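Local coordinates for putative sporulation-specific glycosylase YdhD (Bacillus subtilis subsp. subtilis str. 168, PDB 3CZ8), which probably hydrolyses glycosidic bonds during sporulation, as a family 18 glycoside hydrolase whose catalytic domain is the piece given here, at the interface of chains A and B. Coordinates in Å, arbitrary orientation; residue numbers count along the deposited sequence, not the author numbering. Chains: chain A/B, Putative sporulation-specific glycosylase ydhD.

Contact 1: the interface of chains A and B. Residues chain A 14, 16, 221, 288, 305-307; chain B 245, 248-249.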
loop_
_atom_site.group_PDB
_atom_site.type_symbol
_atom_site.label_atom_id
_atom_site.label_comp_id
_atom_site.label_asym_id
_atom_site.label_seq_id
_atom_site.Cartn_x
_atom_site.Cartn_y
_atom_site.Cartn_z
ATOM N N TYR A 14 4.429 7.635 -9.174
ATOM C CA TYR A 14 5.004 7.254 -10.458
ATOM C C TYR A 14 4.163 7.675 -11.646
ATOM O O TYR A 14 2.942 7.798 -11.549
ATOM C CB TYR A 14 5.382 5.757 -10.492
ATOM C CG TYR A 14 4.254 4.798 -10.809
ATOM C CD1 TYR A 14 4.163 4.203 -12.064
ATOM C CD2 TYR A 14 3.290 4.472 -9.854
ATOM C CE1 TYR A 14 3.147 3.316 -12.365
ATOM C CE2 TYR A 14 2.255 3.580 -10.153
ATOM C CZ TYR A 14 2.190 3.012 -11.412
ATOM O OH TYR A 14 1.181 2.133 -11.730
ATOM N N LEU A 16 2.607 7.469 -15.422
ATOM C CA LEU A 16 2.092 6.570 -16.460
ATOM C C LEU A 16 1.765 7.396 -17.691
ATOM O O LEU A 16 0.677 7.973 -17.780
ATOM C CB LEU A 16 0.816 5.866 -15.977
ATOM C CG LEU A 16 0.958 4.892 -14.809
ATOM C CD1 LEU A 16 -0.209 5.023 -13.861
ATOM C CD2 LEU A 16 1.105 3.460 -15.309
ATOM N N VAL A 221 -3.968 10.398 -9.648
ATOM C CA VAL A 221 -5.192 9.678 -9.266
ATOM C C VAL A 221 -5.236 9.417 -7.738
ATOM O O VAL A 221 -4.188 9.461 -7.079
ATOM C CB VAL A 221 -5.373 8.365 -10.083
ATOM C CG1 VAL A 221 -5.411 8.649 -11.598
ATOM C CG2 VAL A 221 -4.326 7.322 -9.721
ATOM N N MET A 288 -10.957 4.717 -13.571
ATOM C CA MET A 288 -9.550 4.947 -13.850
ATOM C C MET A 288 -9.298 5.011 -15.352
ATOM O O MET A 288 -8.401 5.732 -15.798
ATOM C CB MET A 288 -8.689 3.855 -13.203
ATOM C CG MET A 288 -7.303 4.320 -12.751
ATOM S SD MET A 288 -7.103 4.567 -10.969
ATOM C CE MET A 288 -8.074 6.019 -10.675
ATOM N N ALA A 305 0.250 7.969 -10.428
ATOM C CA ALA A 305 -0.341 7.039 -9.455
ATOM C C ALA A 305 0.638 6.607 -8.365
ATOM O O ALA A 305 1.792 7.041 -8.347
ATOM C CB ALA A 305 -0.924 5.828 -10.161
ATOM N N TRP A 306 0.171 5.749 -7.459
ATOM C CA TRP A 306 0.931 5.412 -6.253
ATOM C C TRP A 306 1.350 3.950 -6.180
ATOM O O TRP A 306 0.618 3.059 -6.607
ATOM C CB TRP A 306 0.112 5.761 -5.010
ATOM C CG TRP A 306 -0.362 7.180 -4.983
ATOM C CD1 TRP A 306 -1.554 7.663 -5.464
ATOM C CD2 TRP A 306 0.338 8.306 -4.445
ATOM N NE1 TRP A 306 -1.631 9.018 -5.255
ATOM C CE2 TRP A 306 -0.483 9.439 -4.634
ATOM C CE3 TRP A 306 1.584 8.468 -3.818
ATOM C CZ2 TRP A 306 -0.101 10.718 -4.216
ATOM C CZ3 TRP A 306 1.963 9.738 -3.409
ATOM C CH2 TRP A 306 1.120 10.849 -3.610
ATOM N N GLN A 307 2.535 3.714 -5.626
ATOM C CA GLN A 307 3.006 2.358 -5.356
ATOM C C GLN A 307 3.654 2.278 -3.976
ATOM O O GLN A 307 4.238 3.254 -3.490
ATOM C CB GLN A 307 3.967 1.873 -6.450
ATOM C CG GLN A 307 4.972 2.913 -6.899
ATOM C CD GLN A 307 5.965 2.407 -7.931
ATOM O OE1 GLN A 307 5.685 1.478 -8.690
ATOM N NE2 GLN A 307 7.135 3.035 -7.971
ATOM N N ASN B 245 -1.829 -1.369 -9.341
ATOM C CA ASN B 245 -0.668 -1.140 -10.216
ATOM C C ASN B 245 -0.728 -1.927 -11.527
ATOM O O ASN B 245 -0.249 -1.450 -12.561
ATOM C CB ASN B 245 0.654 -1.466 -9.503
ATOM C CG ASN B 245 1.010 -0.477 -8.400
ATOM O OD1 ASN B 245 1.806 -0.800 -7.517
ATOM N ND2 ASN B 245 0.438 0.727 -8.446
ATOM N N GLU B 248 -3.303 -0.137 -13.698
ATOM C CA GLU B 248 -2.667 1.108 -14.143
ATOM C C GLU B 248 -1.654 0.864 -15.269
ATOM O O GLU B 248 -1.572 1.641 -16.223
ATOM C CB GLU B 248 -1.989 1.805 -12.951
ATOM C CG GLU B 248 -2.964 2.402 -11.932
ATOM C CD GLU B 248 -2.364 2.594 -10.533
ATOM O OE1 GLU B 248 -1.229 2.145 -10.269
ATOM O OE2 GLU B 248 -3.041 3.211 -9.684
ATOM N N ARG B 249 -0.914 -0.236 -15.153
ATOM C CA ARG B 249 0.044 -0.665 -16.162
ATOM C C ARG B 249 -0.670 -1.064 -17.460
ATOM O O ARG B 249 -0.152 -0.838 -18.549
ATOM C CB ARG B 249 0.879 -1.826 -15.618
ATOM C CG ARG B 249 2.365 -1.712 -15.878
ATOM C CD ARG B 249 3.176 -2.666 -15.001
ATOM N NE ARG B 249 3.880 -1.980 -13.914
ATOM C CZ ARG B 249 5.083 -2.330 -13.456
ATOM N NH1 ARG B 249 5.735 -3.359 -13.987
ATOM N NH2 ARG B 249 5.645 -1.647 -12.466
HETATM O O HOH W 1 -1.732 3.110 -7.350
HETATM O O HOH W 2 2.731 -0.310 -11.907
#

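Contact 2: the interface of chains A and B. Residues chain A 17, 19, 22, 33; chain B 252, 273.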
loop_
_atom_site.group_PDB
_atom_site.type_symbol
_atom_site.label_atom_id
_atom_site.label_comp_id
_atom_site.label_asym_id
_atom_site.label_seq_id
_atom_site.Cartn_x
_atom_site.Cartn_y
_atom_site.Cartn_z
ATOM N N ARG A 17 2.709 7.458 -18.631
ATOM C CA ARG A 17 2.599 8.347 -19.787
ATOM C C ARG A 17 1.361 8.090 -20.654
ATOM O O ARG A 17 0.949 6.942 -20.834
ATOM C CB ARG A 17 3.876 8.292 -20.639
ATOM C CG ARG A 17 3.868 9.282 -21.802
ATOM C CD ARG A 17 5.064 9.170 -22.705
ATOM N NE ARG A 17 5.985 10.275 -22.464
ATOM C CZ ARG A 17 6.921 10.679 -23.315
ATOM N NH1 ARG A 17 7.080 10.061 -24.481
ATOM N NH2 ARG A 17 7.699 11.704 -22.994
ATOM N N PRO A 19 -0.246 7.213 -23.731
ATOM C CA PRO A 19 0.263 6.272 -24.748
ATOM C C PRO A 19 0.322 6.854 -26.166
ATOM O O PRO A 19 1.090 6.370 -27.000
ATOM C CB PRO A 19 -0.738 5.112 -24.688
ATOM C CG PRO A 19 -1.978 5.704 -24.125
ATOM C CD PRO A 19 -1.516 6.740 -23.149
ATOM N N ASP A 22 4.148 8.391 -27.200
ATOM C CA ASP A 22 5.375 7.621 -27.432
ATOM C C ASP A 22 5.385 6.851 -28.753
ATOM O O ASP A 22 6.446 6.500 -29.267
ATOM C CB ASP A 22 5.711 6.697 -26.242
ATOM C CG ASP A 22 4.512 5.889 -25.748
ATOM O OD1 ASP A 22 4.260 5.912 -24.524
ATOM O OD2 ASP A 22 3.831 5.228 -26.562
ATOM N N SER A 33 10.933 8.356 -20.065
ATOM C CA SER A 33 9.513 8.596 -20.271
ATOM C C SER A 33 8.691 8.475 -18.978
ATOM O O SER A 33 7.475 8.712 -18.976
ATOM C CB SER A 33 9.001 7.620 -21.334
ATOM O OG SER A 33 7.597 7.674 -21.471
ATOM N N ARG B 252 -1.826 2.204 -19.409
ATOM C CA ARG B 252 -0.630 2.814 -19.983
ATOM C C ARG B 252 -0.248 2.185 -21.324
ATOM O O ARG B 252 0.058 2.894 -22.283
ATOM C CB ARG B 252 0.521 2.700 -18.969
ATOM C CG ARG B 252 1.942 2.713 -19.530
ATOM C CD ARG B 252 2.444 4.114 -19.767
ATOM N NE ARG B 252 3.747 4.125 -20.424
ATOM C CZ ARG B 252 3.928 4.171 -21.741
ATOM N NH1 ARG B 252 5.157 4.191 -22.234
ATOM N NH2 ARG B 252 2.884 4.203 -22.567
ATOM N N GLN B 273 8.582 -0.093 -24.067
ATOM C CA GLN B 273 9.307 0.827 -24.945
ATOM C C GLN B 273 10.615 0.236 -25.476
ATOM O O GLN B 273 11.074 0.616 -26.554
ATOM C CB GLN B 273 9.583 2.147 -24.225
ATOM C CG GLN B 273 8.329 2.935 -23.875
ATOM C CD GLN B 273 8.632 4.183 -23.071
ATOM O OE1 GLN B 273 8.148 4.346 -21.951
ATOM N NE2 GLN B 273 9.443 5.072 -23.639
#

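Contact 3: the interface of chains A and B. Residues chain A 39-40, 42, 51, 53, 76; chain B 4-7.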
loop_
_atom_site.group_PDB
_atom_site.type_symbol
_atom_site.label_atom_id
_atom_site.label_comp_id
_atom_site.label_asym_id
_atom_site.label_seq_id
_atom_site.Cartn_x
_atom_site.Cartn_y
_atom_site.Cartn_z
ATOM N N PHE A 39 9.238 9.212 -1.459
ATOM C CA PHE A 39 8.838 9.971 -0.291
ATOM C C PHE A 39 9.761 9.714 0.874
ATOM O O PHE A 39 10.311 8.688 0.946
ATOM C CB PHE A 39 7.384 9.695 0.064
ATOM C CG PHE A 39 6.422 10.514 -0.716
ATOM C CD1 PHE A 39 5.775 11.570 -0.146
ATOM C CD2 PHE A 39 6.190 10.262 -2.033
ATOM C CE1 PHE A 39 4.937 12.323 -0.877
ATOM C CE2 PHE A 39 5.354 11.030 -2.731
ATOM C CZ PHE A 39 4.730 12.047 -2.154
ATOM N N GLU A 40 9.892 10.619 1.819
ATOM C CA GLU A 40 10.116 12.022 1.618
ATOM C C GLU A 40 11.402 12.457 2.302
ATOM O O GLU A 40 11.902 11.760 3.149
ATOM C CB GLU A 40 8.976 12.769 2.245
ATOM C CG GLU A 40 8.615 12.230 3.573
ATOM C CD GLU A 40 9.195 13.015 4.695
ATOM O OE1 GLU A 40 9.417 12.444 5.748
ATOM O OE2 GLU A 40 9.420 14.205 4.517
ATOM N N HIS A 42 12.230 15.986 4.522
ATOM C CA HIS A 42 11.549 17.130 5.046
ATOM C C HIS A 42 12.466 18.260 5.481
ATOM O O HIS A 42 13.632 18.060 5.712
ATOM C CB HIS A 42 10.558 16.747 6.146
ATOM C CG HIS A 42 11.115 15.799 7.150
ATOM N ND1 HIS A 42 11.165 14.446 6.944
ATOM C CD2 HIS A 42 11.673 16.013 8.357
ATOM C CE1 HIS A 42 11.737 13.867 7.973
ATOM N NE2 HIS A 42 12.055 14.797 8.845
ATOM N N ASN A 51 16.228 15.368 7.662
ATOM C CA ASN A 51 16.434 13.922 7.714
ATOM C C ASN A 51 17.272 13.399 6.560
ATOM O O ASN A 51 17.645 14.145 5.652
ATOM C CB ASN A 51 15.086 13.203 7.694
ATOM C CG ASN A 51 14.336 13.405 6.378
ATOM O OD1 ASN A 51 14.062 14.534 5.980
ATOM N ND2 ASN A 51 13.997 12.308 5.709
ATOM N N LEU A 53 17.572 9.439 4.139
ATOM C CA LEU A 53 16.857 8.210 3.822
ATOM C C LEU A 53 17.801 7.078 3.472
ATOM O O LEU A 53 18.943 7.307 3.071
ATOM C CB LEU A 53 15.898 8.419 2.647
ATOM C CG LEU A 53 14.665 9.315 2.739
ATOM C CD1 LEU A 53 13.950 9.227 1.413
ATOM C CD2 LEU A 53 13.741 8.907 3.871
ATOM N N LEU A 76 6.770 18.211 5.949
ATOM C CA LEU A 76 6.137 17.322 6.910
ATOM C C LEU A 76 6.770 17.415 8.290
ATOM O O LEU A 76 7.981 17.591 8.417
ATOM C CB LEU A 76 6.156 15.875 6.407
ATOM C CG LEU A 76 5.037 15.494 5.430
ATOM C CD1 LEU A 76 5.337 14.186 4.780
ATOM C CD2 LEU A 76 3.697 15.411 6.111
ATOM N N SER B 4 13.203 9.918 10.831
ATOM C CA SER B 4 13.935 10.030 9.535
ATOM C C SER B 4 13.021 9.835 8.319
ATOM O O SER B 4 13.420 10.120 7.187
ATOM C CB SER B 4 15.118 9.053 9.494
ATOM O OG SER B 4 14.688 7.712 9.671
ATOM N N ASN B 5 11.804 9.346 8.562
ATOM C CA ASN B 5 10.778 9.199 7.525
ATOM C C ASN B 5 9.373 9.271 8.121
ATOM O O ASN B 5 8.961 8.381 8.866
ATOM C CB ASN B 5 10.963 7.883 6.752
ATOM C CG ASN B 5 10.405 7.939 5.328
ATOM O OD1 ASN B 5 10.629 7.023 4.538
ATOM N ND2 ASN B 5 9.687 9.010 4.996
ATOM N N TYR B 6 8.647 10.334 7.783
ATOM C CA TYR B 6 7.289 10.545 8.290
ATOM C C TYR B 6 6.224 9.745 7.541
ATOM O O TYR B 6 5.140 9.504 8.074
ATOM C CB TYR B 6 6.925 12.033 8.291
ATOM C CG TYR B 6 7.620 12.842 9.363
ATOM C CD1 TYR B 6 7.587 12.446 10.702
ATOM C CD2 TYR B 6 8.292 14.018 9.044
ATOM C CE1 TYR B 6 8.224 13.191 11.689
ATOM C CE2 TYR B 6 8.930 14.770 10.022
ATOM C CZ TYR B 6 8.891 14.354 11.342
ATOM O OH TYR B 6 9.520 15.105 12.309
ATOM N N ILE B 7 6.529 9.351 6.307
ATOM C CA ILE B 7 5.629 8.500 5.531
ATOM C C ILE B 7 6.167 7.069 5.522
ATOM O O ILE B 7 7.037 6.717 4.721
ATOM C CB ILE B 7 5.403 9.027 4.081
ATOM C CG1 ILE B 7 4.945 10.495 4.081
ATOM C CG2 ILE B 7 4.398 8.144 3.327
ATOM C CD1 ILE B 7 3.552 10.754 4.683
#

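Contact 4: the interface of chains A and B. Residues chain A 11, 224, 308; chain B 7, 308, 310.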
loop_
_atom_site.group_PDB
_atom_site.type_symbol
_atom_site.label_atom_id
_atom_site.label_comp_id
_atom_site.label_asym_id
_atom_site.label_seq_id
_atom_site.Cartn_x
_atom_site.Cartn_y
_atom_site.Cartn_z
ATOM N N LEU A 11 6.478 4.759 0.204
ATOM C CA LEU A 11 5.555 5.371 -0.741
ATOM C C LEU A 11 6.318 6.086 -1.851
ATOM O O LEU A 11 7.287 6.799 -1.598
ATOM C CB LEU A 11 4.599 6.344 -0.036
ATOM C CG LEU A 11 3.467 6.960 -0.868
ATOM C CD1 LEU A 11 2.392 5.922 -1.202
ATOM C CD2 LEU A 11 2.855 8.152 -0.152
ATOM N N TYR A 224 -6.553 7.000 -1.818
ATOM C CA TYR A 224 -7.560 6.482 -0.874
ATOM C C TYR A 224 -8.998 6.602 -1.381
ATOM O O TYR A 224 -9.349 7.608 -1.999
ATOM C CB TYR A 224 -7.514 7.280 0.438
ATOM C CG TYR A 224 -6.258 7.171 1.273
ATOM C CD1 TYR A 224 -5.865 5.954 1.828
ATOM C CD2 TYR A 224 -5.493 8.307 1.558
ATOM C CE1 TYR A 224 -4.723 5.858 2.613
ATOM C CE2 TYR A 224 -4.346 8.223 2.347
ATOM C CZ TYR A 224 -3.969 6.995 2.870
ATOM O OH TYR A 224 -2.840 6.894 3.649
ATOM N N LEU A 308 3.521 1.118 -3.344
ATOM C CA LEU A 308 4.147 0.849 -2.054
ATOM C C LEU A 308 5.138 -0.286 -2.214
ATOM O O LEU A 308 4.780 -1.360 -2.700
ATOM C CB LEU A 308 3.105 0.469 -0.998
ATOM C CG LEU A 308 2.315 1.531 -0.218
ATOM C CD1 LEU A 308 3.238 2.541 0.479
ATOM C CD2 LEU A 308 1.244 2.237 -1.068
ATOM N N ILE B 7 6.529 9.351 6.307
ATOM C CA ILE B 7 5.629 8.500 5.531
ATOM C C ILE B 7 6.167 7.069 5.522
ATOM O O ILE B 7 7.037 6.717 4.721
ATOM C CB ILE B 7 5.403 9.027 4.081
ATOM C CG1 ILE B 7 4.945 10.495 4.081
ATOM C CG2 ILE B 7 4.398 8.144 3.327
ATOM C CD1 ILE B 7 3.552 10.754 4.683
ATOM N N LEU B 308 -2.893 -1.169 4.247
ATOM C CA LEU B 308 -1.686 -0.363 4.361
ATOM C C LEU B 308 -2.031 0.990 4.981
ATOM O O LEU B 308 -2.788 1.773 4.406
ATOM C CB LEU B 308 -1.033 -0.188 2.986
ATOM C CG LEU B 308 0.463 0.141 2.865
ATOM C CD1 LEU B 308 0.749 1.603 3.202
ATOM C CD2 LEU B 308 1.349 -0.810 3.681
ATOM N N LEU B 310 -0.243 4.327 6.197
ATOM C CA LEU B 310 0.955 5.169 6.270
ATOM C C LEU B 310 0.760 6.385 7.176
ATOM O O LEU B 310 -0.128 7.213 6.950
ATOM C CB LEU B 310 1.477 5.554 4.873
ATOM C CG LEU B 310 0.541 6.017 3.756
ATOM C CD1 LEU B 310 0.513 7.530 3.645
ATOM C CD2 LEU B 310 0.959 5.393 2.436
HETATM O O HOH W 3 7.568 6.644 1.994
#

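Contact 1: the interface of chains A and B
B:Glu248 lays its side chain across chain A between A:Tyr14, A:Leu16 and A:Ala305, and with B:Asn245, one helical turn earlier, it carries this patch. Oxygen OE1 of the B:Glu248 carboxylate accepts two hydrogen bonds. The phenol OH of A:Tyr14 donates to OE1 of B:Glu248 from its anti side at 2.8 Å, and the amide ND2 of B:Asn245 comes from the syn side, the two donors lying on opposite faces of the carboxylate plane. That grip should fix the rotation of the carboxylate. Its chain runs extended beyond CG, with CG anti to its own carbonyl carbon (chi1 -70°), which carries the acid over A:Ala305, whose CB lies 3.4 Å from OE2 of B:Glu248. Water 1 lies 2.7 Å from the same OE2 of B:Glu248.

ND2 of B:Asn245 also donates to the backbone O of A:Trp306 at 3.0 Å; the bond is fairly straight, 163° at the hydrogen, and the acceptor lies in the amide plane. One amide nitrogen thus serves both chains, and the two bonds, both near its plane, probably fix the amide's rotation. The ring of A:Tyr14 stands at 90° to this amide, and its OH reaches water 2, which NE of B:Arg249 also contacts at 2.9 Å. Elsewhere in the patch CD2 of A:Leu16 packs 3.4 Å from the backbone O of B:Glu248. In the fold, helix 243-252 of chain B rests against neighbouring strands 9-17 and 302-310 of the chain A barrel, in an interface with two-fold symmetry.

Contact 2: the interface of chains A and B
The last residue of helix 243-252 in chain B, B:Arg252, reaches past the end of strand 9-17 in chain A to the stretch just after the short 3-10 helix 19-21, forming a salt bridge at the rim of the two-fold interface. Its guanidinium meets the carboxylate of A:Asp22 tip to tip, the two planes 38° apart. Both terminal nitrogens converge on one oxygen: NH2 and NH1 of B:Arg252 lie 2.9 Å and 3.0 Å from OD1 of A:Asp22. Each N-H points poorly, about 120° at the hydrogen, and the hydrogen bonds are weak, so attraction of opposite charges is likely to matter more than direction here.

The arginine leaves its backbone with CG anti to N (chi1 155°) and bends at chi2, which swings the chain alongside A:Arg17. CD of B:Arg252 passes 3.4 Å from the backbone O of A:Arg17, while CB of A:Arg17 sits over the rim of one guanidinium face. The two like-charged groups stay apart, NE of A:Arg17 being 6.1 Å from NH1 of B:Arg252. From within chain B, B:Gln273 stands at the guanidinium edge and takes a weak bond from NH1. OE1 of B:Gln273 also faces A:Ser33, whose hydroxyl OG lies 3.4 Å away in another weak bond, with CB of A:Ser33 3.5 Å from NE2 of the glutamine.

Contact 3: the interface of chains A and B
Hydrogen bonds tie the N-terminal stretch of chain B to chain A. The backbone N of B:Tyr6 donates to the carboxylate OE1 of A:Glu40 at 3.0 Å, nearly straight at 167° and on the anti side. The amide ND2 of A:Asn51 donates to the backbone O of B:Ser4 at 2.7 Å, from above the carbonyl plane. Both acceptor and donor are braced from behind: ND1 of A:His42 gives a second bond to OE1 of A:Glu40, on the syn side, and OD1 of A:Asn51 takes the backbone N of A:His42 at 2.8 Å. A:Glu40 bends at chi2 (99°), which turns its acid back toward the histidine.

Between the rings, B:Tyr6 crosses A:His42 at about a right angle and sets its CE2 edge atom over the centre of the imidazole, 3.3 Å above the plane. OD1 of A:Asn51 lies above the rim of the opposite face, and the imidazole is held between them. An alanine in place of A:His42 would probably leave the tyrosine edge without its ring face and the A:Glu40 carboxylate without its histidine donor, freer to turn.

The apolar contacts flank this centre. CD1 of A:Leu76 meets CG1 of B:Ile7 at 3.8 Å, the side chains crossing, and CD2 of A:Leu53 packs against the B:Asn5 amide, 3.8 Å from CG. Together these contacts pin the start of one chain against strand 35-42 and nearby loops of the other, and so may steady the paired arrangement.

Contact 4: the interface of chains A and B
Strand 302-310 of each chain comes together here close to the two-fold axis, joined on the chain A side by strand 9-17 and the loop carrying A:Tyr224, and on the chain B side by the N-terminal loop at B:Ile7. The direct contacts are apolar. A:Leu308 and its own symmetry mate B:Leu308 reach toward each other tip to tip, CG of the first lying 3.8 Å from CD1 of the second. They adopt different rotamers: CG is beside the backbone N in A:Leu308 (chi1 -83°) but anti to it in B:Leu308 (chi1 -157°), a departure from exact symmetry that probably helps the two side chains fit at the axis. An alanine in place of A:Leu308 would probably open a gap opposite CD1 of B:Leu308 and leave that leucine freer to turn.

B:Leu310 wedges in beside this pair. Its CD2 methyl packs 3.9 Å from CD1 of A:Leu11, the side chains crossing at about a right angle, and lies 4.1 Å from CD1 of A:Leu308. The other branch of B:Leu310, CD1, sits 3.4 Å from the phenol OH of A:Tyr224, so the tyrosine touches the leucine with the tip of its ring. A:Leu11 turns its second methyl, CD2, to CG2 of B:Ile7 at 3.8 Å. Beside this methyl contact, water 3 links the two backbones, 2.8 Å from the N of A:Leu11 and 2.8 Å from the O of B:Ile7.

The four contacts form one band along the two-fold interface. Contact 2 lies at one end and contact 3 at the other, their centres about 30 Å apart, with contacts 1 and 4 between them at steps of about 13 Å. Helix 243-252 of chain B joins contacts 1 and 2, strand 9-17 of chain A runs through contacts 1, 2 and 4, strand 302-310 of chain A serves contacts 1 and 4, and B:Ile7 belongs to both 3 and 4. The centres of contacts 3 and 4 each lie about 13 Å from A:Glu120, the predicted proton donor. The interface may thus border the active-site region, although the structure alone does not show that the pair forms in the cell.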